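Side-chain contacts in ATP-dependent Clp protease proteolytic subunit (PDB 4GM2), which is the inactive subunit of the apicoplast-localized caseinolytic (Clp) protease complex of the malaria parasite Plasmodium falciparum, although it belongs to the peptidase S14 family: residues S47-L52 / K59-Y64; L63-T68 / I113-G118; I77-I82 / Y137-F142; K161-I166 / N175-V180. One frame throughout, in Å; residues are numbered along the deposited sequence.

Interaction 1 (S47-L52 / K59-Y64)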
# COMPACT_ATOMS: atom_id res chain seq x y z
N SER A 47 -4.22 -4.66 -22.90
CA SER A 47 -2.84 -4.50 -22.46
C SER A 47 -2.10 -5.83 -22.40
O SER A 47 -0.96 -5.93 -22.85
CB SER A 47 -2.77 -3.79 -21.11
OG SER A 47 -3.15 -2.44 -21.25
N GLN A 48 -2.76 -6.85 -21.85
CA GLN A 48 -2.19 -8.18 -21.72
C GLN A 48 -2.03 -8.87 -23.07
O GLN A 48 -1.03 -9.56 -23.31
CB GLN A 48 -3.02 -9.03 -20.78
CG GLN A 48 -2.78 -8.73 -19.31
CD GLN A 48 -3.83 -9.35 -18.42
OE1 GLN A 48 -3.93 -10.57 -18.31
NE2 GLN A 48 -4.63 -8.52 -17.78
N LEU A 49 -3.01 -8.67 -23.96
CA LEU A 49 -2.92 -9.17 -25.33
C LEU A 49 -1.73 -8.57 -26.08
O LEU A 49 -0.93 -9.30 -26.67
CB LEU A 49 -4.22 -8.92 -26.10
CG LEU A 49 -5.35 -9.92 -25.82
CD1 LEU A 49 -6.66 -9.44 -26.41
CD2 LEU A 49 -5.00 -11.32 -26.33
N LEU A 50 -1.61 -7.24 -26.03
CA LEU A 50 -0.47 -6.56 -26.64
C LEU A 50 0.85 -7.00 -26.02
O LEU A 50 1.83 -7.24 -26.72
CB LEU A 50 -0.62 -5.04 -26.55
CG LEU A 50 -1.76 -4.36 -27.31
CD1 LEU A 50 -1.82 -2.91 -26.88
CD2 LEU A 50 -1.60 -4.47 -28.82
N TYR A 51 0.87 -7.13 -24.69
CA TYR A 51 2.09 -7.54 -24.00
C TYR A 51 2.55 -8.93 -24.42
O TYR A 51 3.73 -9.12 -24.71
CB TYR A 51 1.95 -7.47 -22.48
CG TYR A 51 3.13 -8.07 -21.77
CD1 TYR A 51 4.31 -7.35 -21.61
CD2 TYR A 51 3.08 -9.38 -21.28
CE1 TYR A 51 5.40 -7.90 -20.97
CE2 TYR A 51 4.17 -9.94 -20.64
CZ TYR A 51 5.33 -9.20 -20.49
OH TYR A 51 6.41 -9.75 -19.85
N LEU A 52 1.62 -9.88 -24.44
CA LEU A 52 1.94 -11.27 -24.79
C LEU A 52 2.39 -11.40 -26.24
O LEU A 52 3.33 -12.15 -26.53
CB LEU A 52 0.75 -12.20 -24.51
CG LEU A 52 0.39 -12.41 -23.04
CD1 LEU A 52 -0.93 -13.15 -22.91
CD2 LEU A 52 1.49 -13.15 -22.29
N LYS A 59 2.51 -17.54 -30.64
CA LYS A 59 2.36 -18.46 -29.54
C LYS A 59 0.97 -18.30 -28.92
O LYS A 59 0.60 -17.20 -28.50
CB LYS A 59 3.45 -18.21 -28.50
CG LYS A 59 3.68 -19.35 -27.54
CD LYS A 59 4.96 -19.15 -26.75
CE LYS A 59 5.31 -20.39 -25.96
NZ LYS A 59 6.56 -20.17 -25.19
N PRO A 60 0.19 -19.40 -28.85
CA PRO A 60 -1.20 -19.32 -28.40
C PRO A 60 -1.39 -18.60 -27.07
O PRO A 60 -0.59 -18.76 -26.14
CB PRO A 60 -1.61 -20.79 -28.28
CG PRO A 60 -0.75 -21.49 -29.26
CD PRO A 60 0.57 -20.77 -29.22
N ILE A 61 -2.46 -17.80 -27.00
CA ILE A 61 -2.87 -17.12 -25.77
C ILE A 61 -4.17 -17.76 -25.27
O ILE A 61 -5.08 -18.02 -26.06
CB ILE A 61 -3.04 -15.61 -25.99
CG1 ILE A 61 -1.68 -14.98 -26.34
CG2 ILE A 61 -3.65 -14.95 -24.76
CD1 ILE A 61 -1.77 -13.59 -26.94
N HIS A 62 -4.25 -18.01 -23.97
CA HIS A 62 -5.38 -18.71 -23.40
C HIS A 62 -6.28 -17.78 -22.63
O HIS A 62 -5.98 -17.40 -21.50
CB HIS A 62 -4.91 -19.86 -22.52
CG HIS A 62 -4.03 -20.84 -23.25
ND1 HIS A 62 -4.52 -21.89 -23.94
CD2 HIS A 62 -2.64 -20.90 -23.39
CE1 HIS A 62 -3.51 -22.59 -24.49
NE2 HIS A 62 -2.36 -21.98 -24.15
N LEU A 63 -7.38 -17.41 -23.27
CA LEU A 63 -8.35 -16.50 -22.67
C LEU A 63 -9.46 -17.27 -21.96
O LEU A 63 -10.37 -17.80 -22.59
CB LEU A 63 -8.95 -15.57 -23.74
CG LEU A 63 -10.01 -14.56 -23.32
CD1 LEU A 63 -9.52 -13.66 -22.20
CD2 LEU A 63 -10.45 -13.73 -24.52
N TYR A 64 -9.37 -17.32 -20.63
CA TYR A 64 -10.39 -17.97 -19.83
C TYR A 64 -11.47 -16.97 -19.45
O TYR A 64 -11.17 -15.85 -19.02
CB TYR A 64 -9.78 -18.60 -18.57
CG TYR A 64 -8.97 -19.85 -18.84
CD1 TYR A 64 -7.64 -19.77 -19.27
CD2 TYR A 64 -9.53 -21.11 -18.66
CE1 TYR A 64 -6.90 -20.92 -19.52
CE2 TYR A 64 -8.80 -22.26 -18.91
CZ TYR A 64 -7.49 -22.16 -19.33
OH TYR A 64 -6.77 -23.30 -19.57

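Interaction 2 (L63-T68 / I113-G118)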
# COMPACT_ATOMS: atom_id res chain seq x y z
N LEU A 63 -7.38 -17.41 -23.27
CA LEU A 63 -8.35 -16.50 -22.67
C LEU A 63 -9.46 -17.27 -21.96
O LEU A 63 -10.37 -17.80 -22.59
CB LEU A 63 -8.95 -15.57 -23.74
CG LEU A 63 -10.01 -14.56 -23.32
CD1 LEU A 63 -9.52 -13.66 -22.20
CD2 LEU A 63 -10.45 -13.73 -24.52
N TYR A 64 -9.37 -17.32 -20.63
CA TYR A 64 -10.39 -17.97 -19.83
C TYR A 64 -11.47 -16.97 -19.45
O TYR A 64 -11.17 -15.85 -19.02
CB TYR A 64 -9.78 -18.60 -18.57
CG TYR A 64 -8.97 -19.85 -18.84
CD1 TYR A 64 -7.64 -19.77 -19.27
CD2 TYR A 64 -9.53 -21.11 -18.66
CE1 TYR A 64 -6.90 -20.92 -19.52
CE2 TYR A 64 -8.80 -22.26 -18.91
CZ TYR A 64 -7.49 -22.16 -19.33
OH TYR A 64 -6.77 -23.30 -19.57
N ILE A 65 -12.73 -17.36 -19.62
CA ILE A 65 -13.85 -16.45 -19.42
C ILE A 65 -14.87 -16.97 -18.42
O ILE A 65 -15.39 -18.08 -18.58
CB ILE A 65 -14.54 -16.09 -20.75
CG1 ILE A 65 -13.58 -15.33 -21.66
CG2 ILE A 65 -15.79 -15.26 -20.50
CD1 ILE A 65 -14.03 -15.22 -23.10
N ASN A 66 -15.12 -16.18 -17.39
CA ASN A 66 -16.22 -16.41 -16.46
C ASN A 66 -16.80 -15.05 -16.09
O ASN A 66 -16.43 -14.46 -15.08
CB ASN A 66 -15.73 -17.16 -15.22
CG ASN A 66 -16.88 -17.64 -14.34
OD1 ASN A 66 -18.02 -17.75 -14.78
ND2 ASN A 66 -16.57 -17.93 -13.08
N SER A 67 -17.71 -14.56 -16.93
CA SER A 67 -18.17 -13.18 -16.86
C SER A 67 -19.65 -13.01 -17.19
O SER A 67 -20.21 -13.77 -17.98
CB SER A 67 -17.34 -12.32 -17.81
OG SER A 67 -17.76 -10.97 -17.78
N THR A 68 -20.26 -11.99 -16.59
CA THR A 68 -21.65 -11.61 -16.87
C THR A 68 -21.71 -10.42 -17.84
O THR A 68 -22.75 -9.78 -18.00
CB THR A 68 -22.45 -11.32 -15.58
OG1 THR A 68 -21.79 -10.30 -14.82
CG2 THR A 68 -22.58 -12.58 -14.74
N ILE A 113 -19.89 -12.71 -26.90
CA ILE A 113 -19.25 -12.25 -28.13
C ILE A 113 -17.75 -12.53 -28.07
O ILE A 113 -17.16 -13.08 -29.01
CB ILE A 113 -19.48 -10.73 -28.34
CG1 ILE A 113 -20.97 -10.45 -28.56
CG2 ILE A 113 -18.65 -10.20 -29.50
CD1 ILE A 113 -21.36 -9.00 -28.35
N LEU A 114 -17.15 -12.17 -26.94
CA LEU A 114 -15.73 -12.38 -26.71
C LEU A 114 -15.36 -13.86 -26.80
O LEU A 114 -14.40 -14.21 -27.48
CB LEU A 114 -15.32 -11.81 -25.35
CG LEU A 114 -13.82 -11.68 -25.11
CD1 LEU A 114 -13.17 -10.87 -26.23
CD2 LEU A 114 -13.56 -11.05 -23.75
N ALA A 115 -16.12 -14.71 -26.12
CA ALA A 115 -15.88 -16.15 -26.14
C ALA A 115 -15.93 -16.75 -27.56
O ALA A 115 -15.06 -17.55 -27.93
CB ALA A 115 -16.86 -16.86 -25.22
N SER A 116 -16.92 -16.35 -28.34
CA SER A 116 -17.08 -16.85 -29.71
C SER A 116 -16.03 -16.29 -30.67
O SER A 116 -15.96 -16.71 -31.83
CB SER A 116 -18.48 -16.51 -30.24
OG SER A 116 -18.65 -15.10 -30.31
N SER A 117 -15.23 -15.35 -30.19
CA SER A 117 -14.26 -14.68 -31.04
C SER A 117 -12.90 -15.39 -31.06
O SER A 117 -12.00 -14.99 -31.80
CB SER A 117 -14.11 -13.21 -30.64
OG SER A 117 -15.32 -12.50 -30.90
N GLY A 118 -12.77 -16.45 -30.27
CA GLY A 118 -11.57 -17.27 -30.25
C GLY A 118 -11.38 -17.98 -31.58
O GLY A 118 -12.32 -18.08 -32.37

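Interaction 3 (I77-I82 / Y137-F142)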
# COMPACT_ATOMS: atom_id res chain seq x y z
N ILE A 77 -22.52 -1.81 -15.80
CA ILE A 77 -21.27 -1.41 -15.16
C ILE A 77 -20.26 -0.85 -16.16
O ILE A 77 -19.17 -0.41 -15.78
CB ILE A 77 -20.65 -2.56 -14.33
CG1 ILE A 77 -20.63 -3.88 -15.10
CG2 ILE A 77 -21.40 -2.72 -13.02
CD1 ILE A 77 -19.51 -4.02 -16.12
N ASN A 78 -20.63 -0.87 -17.44
CA ASN A 78 -19.80 -0.31 -18.50
C ASN A 78 -20.68 0.29 -19.58
O ASN A 78 -21.38 -0.42 -20.31
CB ASN A 78 -18.88 -1.39 -19.09
CG ASN A 78 -17.75 -0.81 -19.93
OD1 ASN A 78 -17.81 0.34 -20.37
ND2 ASN A 78 -16.71 -1.60 -20.14
N LEU A 79 -20.65 1.62 -19.67
CA LEU A 79 -21.47 2.32 -20.66
C LEU A 79 -20.94 2.10 -22.08
O LEU A 79 -21.67 2.26 -23.05
CB LEU A 79 -21.55 3.82 -20.33
CG LEU A 79 -22.16 4.26 -19.00
CD1 LEU A 79 -22.01 5.76 -18.81
CD2 LEU A 79 -23.63 3.87 -18.88
N ASN A 80 -19.67 1.70 -22.18
CA ASN A 80 -19.02 1.50 -23.47
C ASN A 80 -18.61 0.05 -23.71
O ASN A 80 -17.67 -0.24 -24.46
CB ASN A 80 -17.82 2.45 -23.59
CG ASN A 80 -18.24 3.90 -23.47
OD1 ASN A 80 -18.96 4.42 -24.32
ND2 ASN A 80 -17.80 4.56 -22.40
N GLY A 81 -19.34 -0.86 -23.06
CA GLY A 81 -19.09 -2.30 -23.13
C GLY A 81 -18.98 -2.87 -24.54
O GLY A 81 -18.02 -3.56 -24.85
N ILE A 82 -19.96 -2.56 -25.38
CA ILE A 82 -20.04 -3.09 -26.74
C ILE A 82 -18.84 -2.69 -27.62
O ILE A 82 -18.26 -3.53 -28.31
CB ILE A 82 -21.38 -2.74 -27.42
CG1 ILE A 82 -22.55 -3.25 -26.58
CG2 ILE A 82 -21.46 -3.35 -28.82
CD1 ILE A 82 -23.89 -2.62 -26.90
N TYR A 137 -29.22 -3.65 -27.86
CA TYR A 137 -29.43 -2.50 -27.00
C TYR A 137 -28.36 -1.44 -27.24
O TYR A 137 -27.24 -1.75 -27.64
CB TYR A 137 -29.43 -2.93 -25.52
CG TYR A 137 -28.14 -3.59 -25.05
CD1 TYR A 137 -27.27 -2.93 -24.19
CD2 TYR A 137 -27.80 -4.88 -25.46
CE1 TYR A 137 -26.09 -3.53 -23.76
CE2 TYR A 137 -26.63 -5.49 -25.04
CZ TYR A 137 -25.78 -4.81 -24.19
OH TYR A 137 -24.62 -5.41 -23.77
N SER A 138 -28.73 -0.19 -27.01
CA SER A 138 -27.79 0.92 -27.01
C SER A 138 -27.93 1.71 -25.72
O SER A 138 -29.04 1.87 -25.21
CB SER A 138 -28.01 1.83 -28.22
OG SER A 138 -27.49 1.23 -29.40
N ILE A 139 -26.81 2.20 -25.20
CA ILE A 139 -26.83 3.00 -23.99
C ILE A 139 -26.48 4.45 -24.30
O ILE A 139 -25.42 4.73 -24.87
CB ILE A 139 -25.89 2.43 -22.89
CG1 ILE A 139 -26.20 0.96 -22.60
CG2 ILE A 139 -26.02 3.24 -21.60
CD1 ILE A 139 -25.27 -0.01 -23.29
N ILE A 140 -27.38 5.36 -23.96
CA ILE A 140 -27.09 6.78 -24.03
C ILE A 140 -26.72 7.26 -22.62
O ILE A 140 -27.54 7.18 -21.70
CB ILE A 140 -28.26 7.61 -24.62
CG1 ILE A 140 -28.48 7.28 -26.10
CG2 ILE A 140 -28.00 9.11 -24.48
CD1 ILE A 140 -29.45 6.15 -26.35
N PRO A 141 -25.47 7.73 -22.44
CA PRO A 141 -25.02 8.29 -21.17
C PRO A 141 -25.79 9.56 -20.83
O PRO A 141 -26.35 10.20 -21.73
CB PRO A 141 -23.54 8.61 -21.41
CG PRO A 141 -23.15 7.77 -22.58
CD PRO A 141 -24.38 7.71 -23.44
N PHE A 142 -25.82 9.92 -19.55
CA PHE A 142 -26.55 11.10 -19.08
C PHE A 142 -26.18 12.38 -19.83
O PHE A 142 -27.05 13.14 -20.26
CB PHE A 142 -26.36 11.30 -17.57
CG PHE A 142 -26.92 12.59 -17.05
CD1 PHE A 142 -28.27 12.70 -16.75
CD2 PHE A 142 -26.10 13.70 -16.88
CE1 PHE A 142 -28.80 13.90 -16.28
CE2 PHE A 142 -26.62 14.89 -16.42
CZ PHE A 142 -27.97 15.00 -16.12

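Interaction 4 (K161-I166 / N175-V180)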
# COMPACT_ATOMS: atom_id res chain seq x y z
N LYS A 161 -21.92 -3.62 -36.43
CA LYS A 161 -20.67 -4.35 -36.19
C LYS A 161 -20.87 -5.58 -35.31
O LYS A 161 -20.28 -6.63 -35.58
CB LYS A 161 -19.62 -3.44 -35.55
CG LYS A 161 -18.99 -2.45 -36.51
CD LYS A 161 -18.26 -1.36 -35.74
CE LYS A 161 -17.90 -0.20 -36.65
NZ LYS A 161 -17.42 0.95 -35.83
N VAL A 162 -21.67 -5.44 -34.26
CA VAL A 162 -21.92 -6.54 -33.33
C VAL A 162 -22.68 -7.68 -34.02
O VAL A 162 -22.39 -8.85 -33.79
CB VAL A 162 -22.60 -6.05 -32.01
CG1 VAL A 162 -23.83 -5.22 -32.29
CG2 VAL A 162 -22.96 -7.22 -31.11
N ILE A 163 -23.64 -7.34 -34.88
CA ILE A 163 -24.32 -8.34 -35.71
C ILE A 163 -23.32 -9.01 -36.65
O ILE A 163 -23.37 -10.22 -36.86
CB ILE A 163 -25.50 -7.74 -36.50
CG1 ILE A 163 -26.62 -7.30 -35.55
CG2 ILE A 163 -26.04 -8.74 -37.52
CD1 ILE A 163 -27.75 -6.54 -36.21
N GLU A 164 -22.40 -8.21 -37.19
CA GLU A 164 -21.39 -8.67 -38.15
C GLU A 164 -20.41 -9.68 -37.52
O GLU A 164 -20.10 -10.71 -38.12
CB GLU A 164 -20.62 -7.47 -38.70
CG GLU A 164 -20.14 -7.62 -40.13
CD GLU A 164 -19.90 -6.28 -40.80
OE1 GLU A 164 -18.77 -6.06 -41.29
OE2 GLU A 164 -20.83 -5.43 -40.84
N ILE A 165 -19.95 -9.36 -36.31
CA ILE A 165 -19.05 -10.23 -35.55
C ILE A 165 -19.72 -11.57 -35.21
O ILE A 165 -19.16 -12.63 -35.48
CB ILE A 165 -18.53 -9.52 -34.28
CG1 ILE A 165 -17.65 -8.32 -34.67
CG2 ILE A 165 -17.78 -10.48 -33.37
CD1 ILE A 165 -17.36 -7.35 -33.54
N ILE A 166 -20.92 -11.51 -34.64
CA ILE A 166 -21.64 -12.73 -34.24
C ILE A 166 -22.00 -13.58 -35.45
O ILE A 166 -21.88 -14.81 -35.41
CB ILE A 166 -22.90 -12.40 -33.40
CG1 ILE A 166 -22.50 -11.67 -32.12
CG2 ILE A 166 -23.66 -13.68 -33.05
CD1 ILE A 166 -23.65 -11.00 -31.40
N ASN A 175 -29.28 -11.79 -41.29
CA ASN A 175 -30.74 -11.83 -41.15
C ASN A 175 -31.20 -12.67 -39.96
O ASN A 175 -32.07 -12.25 -39.20
CB ASN A 175 -31.40 -12.36 -42.43
CG ASN A 175 -30.88 -11.69 -43.68
OD1 ASN A 175 -29.67 -11.66 -43.94
ND2 ASN A 175 -31.79 -11.16 -44.49
N VAL A 176 -30.63 -13.87 -39.83
CA VAL A 176 -30.98 -14.79 -38.74
C VAL A 176 -30.41 -14.31 -37.40
O VAL A 176 -31.03 -14.50 -36.35
CB VAL A 176 -30.59 -16.26 -39.07
CG1 VAL A 176 -29.15 -16.38 -39.54
CG2 VAL A 176 -30.85 -17.19 -37.88
N ILE A 177 -29.23 -13.68 -37.43
CA ILE A 177 -28.61 -13.12 -36.23
C ILE A 177 -29.33 -11.85 -35.77
O ILE A 177 -29.57 -11.66 -34.57
CB ILE A 177 -27.09 -12.89 -36.42
CG1 ILE A 177 -26.35 -14.22 -36.60
CG2 ILE A 177 -26.50 -12.08 -35.27
CD1 ILE A 177 -26.49 -15.20 -35.44
N SER A 178 -29.70 -10.99 -36.72
CA SER A 178 -30.51 -9.81 -36.43
C SER A 178 -31.87 -10.22 -35.84
O SER A 178 -32.37 -9.59 -34.91
CB SER A 178 -30.72 -8.96 -37.68
OG SER A 178 -31.42 -7.77 -37.39
N ASN A 179 -32.43 -11.30 -36.40
CA ASN A 179 -33.69 -11.89 -35.95
C ASN A 179 -33.63 -12.43 -34.52
O ASN A 179 -34.58 -12.29 -33.75
CB ASN A 179 -34.09 -13.01 -36.93
CG ASN A 179 -35.33 -13.76 -36.49
OD1 ASN A 179 -36.46 -13.27 -36.63
ND2 ASN A 179 -35.14 -14.97 -35.97
N VAL A 180 -32.50 -13.05 -34.18
CA VAL A 180 -32.32 -13.68 -32.88
C VAL A 180 -31.87 -12.69 -31.80
O VAL A 180 -31.82 -13.03 -30.62
CB VAL A 180 -31.35 -14.89 -32.98
CG1 VAL A 180 -29.89 -14.45 -32.83
CG2 VAL A 180 -31.71 -15.95 -31.96

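Interaction 1 (S47-L52 / K59-Y64)
The beta-alpha-beta unit of strand 30-33, helix 39-55 and strand 61-67 is closed here by I61 of the second strand, which packs on L49 and L52 of the helix. The two leucines stand three residues apart, so both lie on the helix side that faces the strand. I61 sends both of its branches to them. Its CG2 touches L52 CD1 at 3.7 Å. Its CD1 lies 3.8 Å from L52 CB and, at the far end, 4.0 Å from L49 CD2. CG1 of I61 sits anti to the carbonyl carbon (chi1 -64°) and the chain beyond it is extended, which carries CD1 in between the leucines. The side chains meet at a slant. The contact is buried, and no hydrogen bond crosses it. Polar links lie at its border, where R29 binds the carbonyl oxygens of L52, K59 and P60. Helix 81-94 also packs on L49, through I88, V91 and I92, and L26 of helix 23-26 touches L52. Aliphatic packing of a connecting helix on one of the two parallel strands it joins is the usual core of a beta-alpha-beta crossover, the arrangement used in this ClpP-like fold.

Interaction 2 (L63-T68 / I113-G118)
I65 and L63 of the parallel strand 61-67 pack on L114 and A115 of helix 110-116. This is a strand-on-helix contact inside the ClpP-like fold, close to the centre of the chain. The close part is at I65. Its CD1 lies 3.7 Å from A115 CA, so the methyl group rests on the helix backbone itself. A115 CB is 3.9 Å from the same I65 CD1. L114 takes the other half of the contact. With CG anti to the backbone N (chi1 -167°), L114 presents that carbon to two strand residues at once: L114 CG lies 4.0 Å from L63 CD2 and 4.1 Å from I65 CD1. The side chains of L63 and L114 stand nearly perpendicular. V85, I88 and I92 of helix 81-94 also pack on L114, so the leucine is held between that helix and the strand.

The contact opens out toward the end of the strand. N66 and T68 are partly exposed and do not touch 113-118. Y64 lies between the two packing residues but takes another course: it stacks with Y102 and bonds through OH to Y54 OH of a neighbouring subunit.

Past A115 the chain leaves the strand, and its polar groups bond among themselves. N169 ND2 is a further partner of both S116 OG and S117 OG. These two hydroxyls both donate to I113 O, S116 OG at 2.8 Å and S117 OG at 2.7 Å, and reach that oxygen from opposite faces of its carbonyl plane.

Interaction 3 (I77-I82 / Y137-F142)
I82 and Y137 give the aromatic part of this contact, at the start of helix 81-94. It is a CH-pi interaction. I82 CD1 lies over one face of the Y137 ring, 4.1 Å from the centroid and 20° off the ring normal. I82 CD1 is displaced toward the rim, 3.9 Å from Y137 CE1. Y137 CG stands between its backbone N and carbonyl carbon (chi1 60°), which keeps the ring near its own main chain. I82 CD1 also lies 3.5 Å from Y137 O, a van der Waals contact.

The aliphatic part is made by L79, one methyl to each partner. Its CD2 touches I139 CG2 at 3.7 Å, and the two side chains lie across each other. Its CD1 reaches P141 CB at 4.2 Å.

No hydrogen bond joins the two segments. Polar bonds shape the 77-82 side instead. N78 OD1 accepts from N80 N at 2.9 Å, an Asx turn, with the donor above the amide plane. A type I turn runs from N78 to G81. N78 ND2 bonds to I37 O and D84 OD2. On the other segment, D70 OD2 is the polar partner of Y137 OH, at the far end of the ring.

The site is at the surface. Segment 137-142 follows strand 130-133 and leads to helix 148-170, in a region consistent with the ClpP handle. N73 of a neighbouring subunit packs on L79 and P141. Within the chain, T158 of helix 148-170 and I110 of helix 110-116 flank I82.

Interaction 4 (K161-I166 / N175-V180)
I163 and I177 bring the one flat group into this contact, the peptide carbonyl of I163: I177 CG2 lies 4.0 Å from I163 O. No ring or side-chain amide takes part, and what remains is aliphatic. I177 CG2 is the shared point. It touches I166 CG2 at 3.9 Å and I163 CG2 at 4.1 Å, so one methyl group meets two isoleucines a helical turn apart. I177 is bent at its second torsion (chi2 -59°), which turns CD1 toward I166 as well, 4.0 Å from I166 CG2. The side chains of I163 and I177 run past one another head to tail; those of I166 and I177 meet at a slant.

The segments belong to two successive helices, 148-170 and 174-180, linked by a short turn. The long helix is consistent with the handle helix of ClpP-type subunits. Here the chain turns sharply after it. The axes of 161-166 and 175-180 come within 9.4 Å, at 117° between their N-to-C directions.

S178 forms the outer edge of the contact. Its OG is 4.0 Å from I163 CD1, a van der Waals contact. I163 O is hydrogen-bonded to S167 OG in the next turn. The buried side continues past I177, which also packs on T170, K172 and F195. On the long helix, I166 packs on I113 of helix 110-116.

In the fold
Interactions 1 and 2 are core contacts and share strand 61-67. Interaction 1 packs helix 39-55 on the start of the strand, and interaction 2 packs helix 110-116 on its later part. Both are purely aliphatic. Interaction 4 is half buried and joins two helices. It meets interaction 2 through I113, whose CD1 lies 3.7 Å from V162 CG2. Interaction 3 is the surface contact, with nearest atoms about 13 Å from interaction 1 and about 6 Å from interaction 2. It differs in chemistry: an aromatic face joins the aliphatic groups, and an Asx turn shapes one segment. Interactions 1, 3 and 4 all lie within reach of the same neighbouring subunit.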